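PDB 5K8R: protocadherin gamma-B3 from Homo sapiens, which probably mediates calcium-dependent cell adhesion through its extracellular cadherin repeats, of which the first four are present, and may help to establish and maintain specific neuronal connections. Local coordinates for residues R218-E223 with D306-N311; I252-E257 with Y285-E290. All coordinates share one frame; numbering follows the deposited sequence.

Contact 1 of 2, residues R218-E223 with D306-N311; sequences RVNVAE and DISDEN. With CA (calcium ion), chain F; CA (calcium ion), chain G; CA (calcium ion), chain E.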
# COMPACT_ATOMS: atom_id res chain seq x y z
N ARG A 218 -11.82 -11.32 -30.14
CA ARG A 218 -11.84 -11.33 -31.60
C ARG A 218 -13.06 -10.58 -32.11
O ARG A 218 -14.15 -10.68 -31.54
CB ARG A 218 -11.83 -12.75 -32.14
CG ARG A 218 -11.59 -12.84 -33.64
CD ARG A 218 -11.40 -14.27 -34.10
NE ARG A 218 -11.07 -14.35 -35.52
CZ ARG A 218 -10.83 -15.49 -36.17
NH1 ARG A 218 -10.88 -16.65 -35.53
NH2 ARG A 218 -10.54 -15.47 -37.47
N VAL A 219 -12.88 -9.82 -33.19
CA VAL A 219 -13.94 -9.02 -33.77
C VAL A 219 -13.61 -8.78 -35.23
O VAL A 219 -12.44 -8.77 -35.62
CB VAL A 219 -14.12 -7.69 -32.99
CG1 VAL A 219 -12.92 -6.79 -33.20
CG2 VAL A 219 -15.41 -6.98 -33.40
N ASN A 220 -14.65 -8.60 -36.05
CA ASN A 220 -14.50 -8.33 -37.47
C ASN A 220 -15.09 -6.96 -37.77
O ASN A 220 -16.27 -6.71 -37.47
CB ASN A 220 -15.18 -9.42 -38.31
CG ASN A 220 -14.80 -9.35 -39.78
OD1 ASN A 220 -14.67 -8.28 -40.37
ND2 ASN A 220 -14.60 -10.52 -40.39
N VAL A 221 -14.28 -6.08 -38.36
CA VAL A 221 -14.72 -4.74 -38.74
C VAL A 221 -14.35 -4.51 -40.20
O VAL A 221 -13.34 -5.02 -40.69
CB VAL A 221 -14.10 -3.65 -37.84
CG1 VAL A 221 -14.64 -3.77 -36.42
CG2 VAL A 221 -12.59 -3.74 -37.85
N ALA A 222 -15.18 -3.74 -40.89
CA ALA A 222 -14.92 -3.43 -42.28
C ALA A 222 -13.80 -2.40 -42.41
O ALA A 222 -13.51 -1.64 -41.48
CB ALA A 222 -16.19 -2.92 -42.97
N GLU A 223 -13.17 -2.38 -43.58
CA GLU A 223 -12.03 -1.50 -43.78
C GLU A 223 -12.44 -0.03 -43.88
O GLU A 223 -11.64 0.86 -43.57
CB GLU A 223 -11.25 -1.91 -45.04
CG GLU A 223 -12.10 -2.00 -46.29
CD GLU A 223 -11.26 -2.23 -47.53
OE1 GLU A 223 -10.07 -1.86 -47.52
OE2 GLU A 223 -11.79 -2.78 -48.52
N ASP A 306 -9.99 -8.54 -37.10
CA ASP A 306 -10.02 -8.96 -38.49
C ASP A 306 -10.73 -7.91 -39.34
O ASP A 306 -11.74 -7.35 -38.93
CB ASP A 306 -10.72 -10.31 -38.63
CG ASP A 306 -10.01 -11.42 -37.88
OD1 ASP A 306 -8.76 -11.39 -37.83
OD2 ASP A 306 -10.69 -12.32 -37.35
N ILE A 307 -10.17 -7.65 -40.52
CA ILE A 307 -10.69 -6.64 -41.44
C ILE A 307 -11.31 -7.35 -42.64
O ILE A 307 -10.68 -8.23 -43.24
CB ILE A 307 -9.60 -5.66 -41.88
CG1 ILE A 307 -9.01 -4.94 -40.66
CG2 ILE A 307 -10.15 -4.65 -42.87
CD1 ILE A 307 -8.01 -3.87 -41.00
N SER A 308 -12.53 -6.96 -42.99
CA SER A 308 -13.24 -7.53 -44.12
C SER A 308 -13.11 -6.62 -45.34
O SER A 308 -12.99 -5.40 -45.21
CB SER A 308 -14.72 -7.75 -43.79
OG SER A 308 -15.31 -6.57 -43.29
N ASP A 309 -13.16 -7.23 -46.52
CA ASP A 309 -12.91 -6.51 -47.76
C ASP A 309 -14.13 -5.69 -48.18
O ASP A 309 -15.27 -6.15 -48.08
CB ASP A 309 -12.53 -7.48 -48.87
CG ASP A 309 -12.22 -6.79 -50.18
OD1 ASP A 309 -11.67 -5.67 -50.15
OD2 ASP A 309 -12.52 -7.37 -51.25
N GLU A 310 -13.87 -4.48 -48.65
CA GLU A 310 -14.89 -3.61 -49.22
C GLU A 310 -14.49 -3.23 -50.64
O GLU A 310 -13.30 -3.16 -50.97
CB GLU A 310 -15.09 -2.34 -48.38
CG GLU A 310 -15.89 -2.57 -47.10
CD GLU A 310 -17.38 -2.67 -47.35
OE1 GLU A 310 -17.93 -1.77 -48.03
OE2 GLU A 310 -18.00 -3.64 -46.88
N ASN A 311 -15.49 -2.98 -51.48
CA ASN A 311 -15.25 -2.65 -52.89
C ASN A 311 -14.98 -1.15 -53.03
O ASN A 311 -15.81 -0.38 -53.51
CB ASN A 311 -16.42 -3.10 -53.75
CG ASN A 311 -16.12 -3.04 -55.23
OD1 ASN A 311 -14.96 -3.09 -55.64
ND2 ASN A 311 -17.17 -2.94 -56.04
CA CA F . -10.88 -3.38 -50.72
CA CA G . -9.17 -0.46 -49.34
CA CA E . -13.00 -3.50 -57.07
O HOH W 1 -8.61 1.44 -47.78
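The parallel pairing of strand 216-222 with strand 298-308, the last of the third cadherin repeat, brings Glu223 beside Asp309 and Glu310 at a calcium site of the linker to the fourth repeat. Val219 O accepts from Asp306 N, and Val221 lies across from Ile307, its N bonded to Asp306 O at 2.9 Å and its O to Ser308 N. Beyond, Glu223 N reaches Ser308 O only weakly. Arg218 runs out extended and forms a side-on salt bridge with Asp306, NE (2.8 Å) and NH2 (3.2 Å) both donating to Asp306 OD2, which sits in the guanidinium plane while the carboxylate is turned 80° to it. An alanine in place of Asp306 would probably leave the Arg218 guanidinium without this charged mate and freer to turn. At the other end Glu223 OE2 takes the Glu310 N-H (2.7 Å) on its anti side and also binds one calcium ion at 2.5 Å, joined there by Asp309 OD1 and Glu310 O. Glu223 OE1 binds a second calcium, so one carboxylate bridges two metals. Glu223 CB rests on Ile307 CG2 at 3.7 Å. Asn311 OD1 binds the third calcium at 2.5 Å. Glu280, Asp312 and Asp345 help to complete the shared first site, and Asp309 OD2 has its polar partner in Ser346. Strand 216-222 is an outer strand of its four-stranded sheet; its Val219 and Val221 pack against strand 230-237, while on the other flank of strand 298-308 lies strand 284-292.

Contact 2 of 2, residues I252-E257 with Y285-E290; sequences INIGKE and YTIGVE
Ile252 meets Gly288 through both backbone and side chain: its N-H bonds to Gly288 O at 2.9 Å, the donor standing 36° out of the carbonyl plane, and its CG1 lies 3.3 Å from that same oxygen. The CG1 branch sits between the backbone N and the carbonyl carbon (chi1 60°), which lays it against the Gly288 carbonyl, where glycine has no side chain to compete for the place. The other branch, CG2, touches Glu290 CB at 3.7 Å, the two side chains crossing at about a right angle. Two residues on, Ile254 CD1 reaches Ile287 CG2 at 3.6 Å in a purely apolar contact. Further out, Gly255 occupies the N-cap position of the short helix 256-259, whose Val258 packs on Tyr285 and Ile287; Glu257 is poorly ordered and forms a salt bridge with Arg282. Tyr285 stacks edge-to-face with Phe262. Asn253 faces the second subunit, where its OD1 accepts a hydrogen bond from Ser126 N of that neighbouring chain. Here strand 248-252 leaves the edge of its sheet beside strand 284-292, and the chain passes through a turn into a helix: an edge of the Greek-key beta sandwich of a cadherin repeat.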
# COMPACT_ATOMS: atom_id res chain seq x y z
N ILE A 252 1.11 -3.99 -25.68
CA ILE A 252 2.48 -4.47 -25.53
C ILE A 252 2.96 -5.00 -26.87
O ILE A 252 2.18 -5.50 -27.69
CB ILE A 252 2.60 -5.56 -24.44
CG1 ILE A 252 1.72 -6.77 -24.78
CG2 ILE A 252 2.24 -4.99 -23.07
CD1 ILE A 252 1.87 -7.91 -23.82
N ASN A 253 4.28 -4.90 -27.09
CA ASN A 253 4.93 -5.39 -28.31
C ASN A 253 4.27 -4.81 -29.56
O ASN A 253 4.13 -5.48 -30.58
CB ASN A 253 4.93 -6.91 -28.35
CG ASN A 253 5.81 -7.52 -27.28
OD1 ASN A 253 6.94 -7.08 -27.06
ND2 ASN A 253 5.30 -8.54 -26.60
N ILE A 254 3.87 -3.55 -29.48
CA ILE A 254 3.15 -2.90 -30.57
C ILE A 254 4.14 -2.21 -31.48
O ILE A 254 5.23 -1.80 -31.07
CB ILE A 254 2.09 -1.92 -30.02
CG1 ILE A 254 0.94 -1.79 -31.01
CG2 ILE A 254 2.70 -0.56 -29.73
CD1 ILE A 254 0.34 -3.12 -31.40
N GLY A 255 3.77 -2.10 -32.76
CA GLY A 255 4.59 -1.44 -33.75
C GLY A 255 4.02 -0.07 -34.12
O GLY A 255 2.89 0.28 -33.77
N LYS A 256 4.83 0.70 -34.84
CA LYS A 256 4.41 2.04 -35.24
C LYS A 256 3.26 2.00 -36.24
O LYS A 256 2.45 2.94 -36.27
CB LYS A 256 5.59 2.82 -35.81
CG LYS A 256 6.55 3.33 -34.75
CD LYS A 256 7.51 4.35 -35.33
CE LYS A 256 8.35 4.99 -34.24
NZ LYS A 256 9.26 6.04 -34.78
N GLU A 257 3.16 0.95 -37.05
CA GLU A 257 2.04 0.84 -37.98
C GLU A 257 0.73 0.63 -37.24
O GLU A 257 -0.34 0.99 -37.76
CB GLU A 257 2.27 -0.31 -38.96
CG GLU A 257 2.50 -1.66 -38.32
CD GLU A 257 2.42 -2.80 -39.32
OE1 GLU A 257 1.33 -3.04 -39.88
OE2 GLU A 257 3.47 -3.44 -39.58
N TYR A 285 -5.07 -7.97 -37.26
CA TYR A 285 -4.15 -7.41 -36.27
C TYR A 285 -4.25 -8.23 -34.99
O TYR A 285 -5.33 -8.34 -34.41
CB TYR A 285 -4.46 -5.94 -35.98
CG TYR A 285 -4.24 -5.00 -37.14
CD1 TYR A 285 -3.03 -4.33 -37.29
CD2 TYR A 285 -5.23 -4.78 -38.08
CE1 TYR A 285 -2.82 -3.46 -38.35
CE2 TYR A 285 -5.03 -3.91 -39.14
CZ TYR A 285 -3.82 -3.26 -39.27
OH TYR A 285 -3.62 -2.40 -40.32
N THR A 286 -3.13 -8.81 -34.56
CA THR A 286 -3.05 -9.51 -33.28
C THR A 286 -2.18 -8.68 -32.34
O THR A 286 -0.99 -8.48 -32.61
CB THR A 286 -2.48 -10.92 -33.45
OG1 THR A 286 -3.40 -11.71 -34.22
CG2 THR A 286 -2.27 -11.57 -32.10
N ILE A 287 -2.77 -8.21 -31.25
CA ILE A 287 -2.14 -7.26 -30.34
C ILE A 287 -2.20 -7.82 -28.93
O ILE A 287 -3.25 -8.30 -28.49
CB ILE A 287 -2.81 -5.88 -30.41
CG1 ILE A 287 -2.84 -5.36 -31.85
CG2 ILE A 287 -2.10 -4.90 -29.50
CD1 ILE A 287 -3.77 -4.18 -32.04
N GLY A 288 -1.08 -7.73 -28.21
CA GLY A 288 -1.05 -8.13 -26.81
C GLY A 288 -1.49 -6.99 -25.90
O GLY A 288 -1.11 -5.83 -26.10
N VAL A 289 -2.28 -7.33 -24.89
CA VAL A 289 -2.84 -6.36 -23.96
C VAL A 289 -2.43 -6.74 -22.55
O VAL A 289 -2.54 -7.91 -22.16
CB VAL A 289 -4.37 -6.27 -24.08
CG1 VAL A 289 -4.94 -5.35 -23.02
CG2 VAL A 289 -4.77 -5.79 -25.47
N GLU A 290 -1.97 -5.75 -21.78
CA GLU A 290 -1.53 -5.92 -20.41
C GLU A 290 -2.42 -5.11 -19.48
O GLU A 290 -2.79 -3.98 -19.79
CB GLU A 290 -0.07 -5.49 -20.24
CG GLU A 290 0.42 -5.47 -18.80
CD GLU A 290 1.73 -4.72 -18.64
OE1 GLU A 290 2.07 -3.91 -19.52
OE2 GLU A 290 2.43 -4.96 -17.63

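How the contacts relate
Both contacts belong to the third cadherin repeat and to one four-stranded sheet, where strand 298-308 of contact 1 and strand 284-292 of contact 2 are neighbours; along the chain, contact 2 falls between the two segments of contact 1. Their centres are about 18 Å apart, and they touch where Ile307 CD1 packs on Tyr285 CE2 at 3.5 Å. Contact 1 is a surface pairing at one edge, parallel, rich in backbone bonds and charge, and ending in the calcium linker. Contact 2, at the opposite edge, is partly buried and mainly apolar, with a single hydrogen bond across it; its loop faces the second subunit, whereas no other chain touches contact 1.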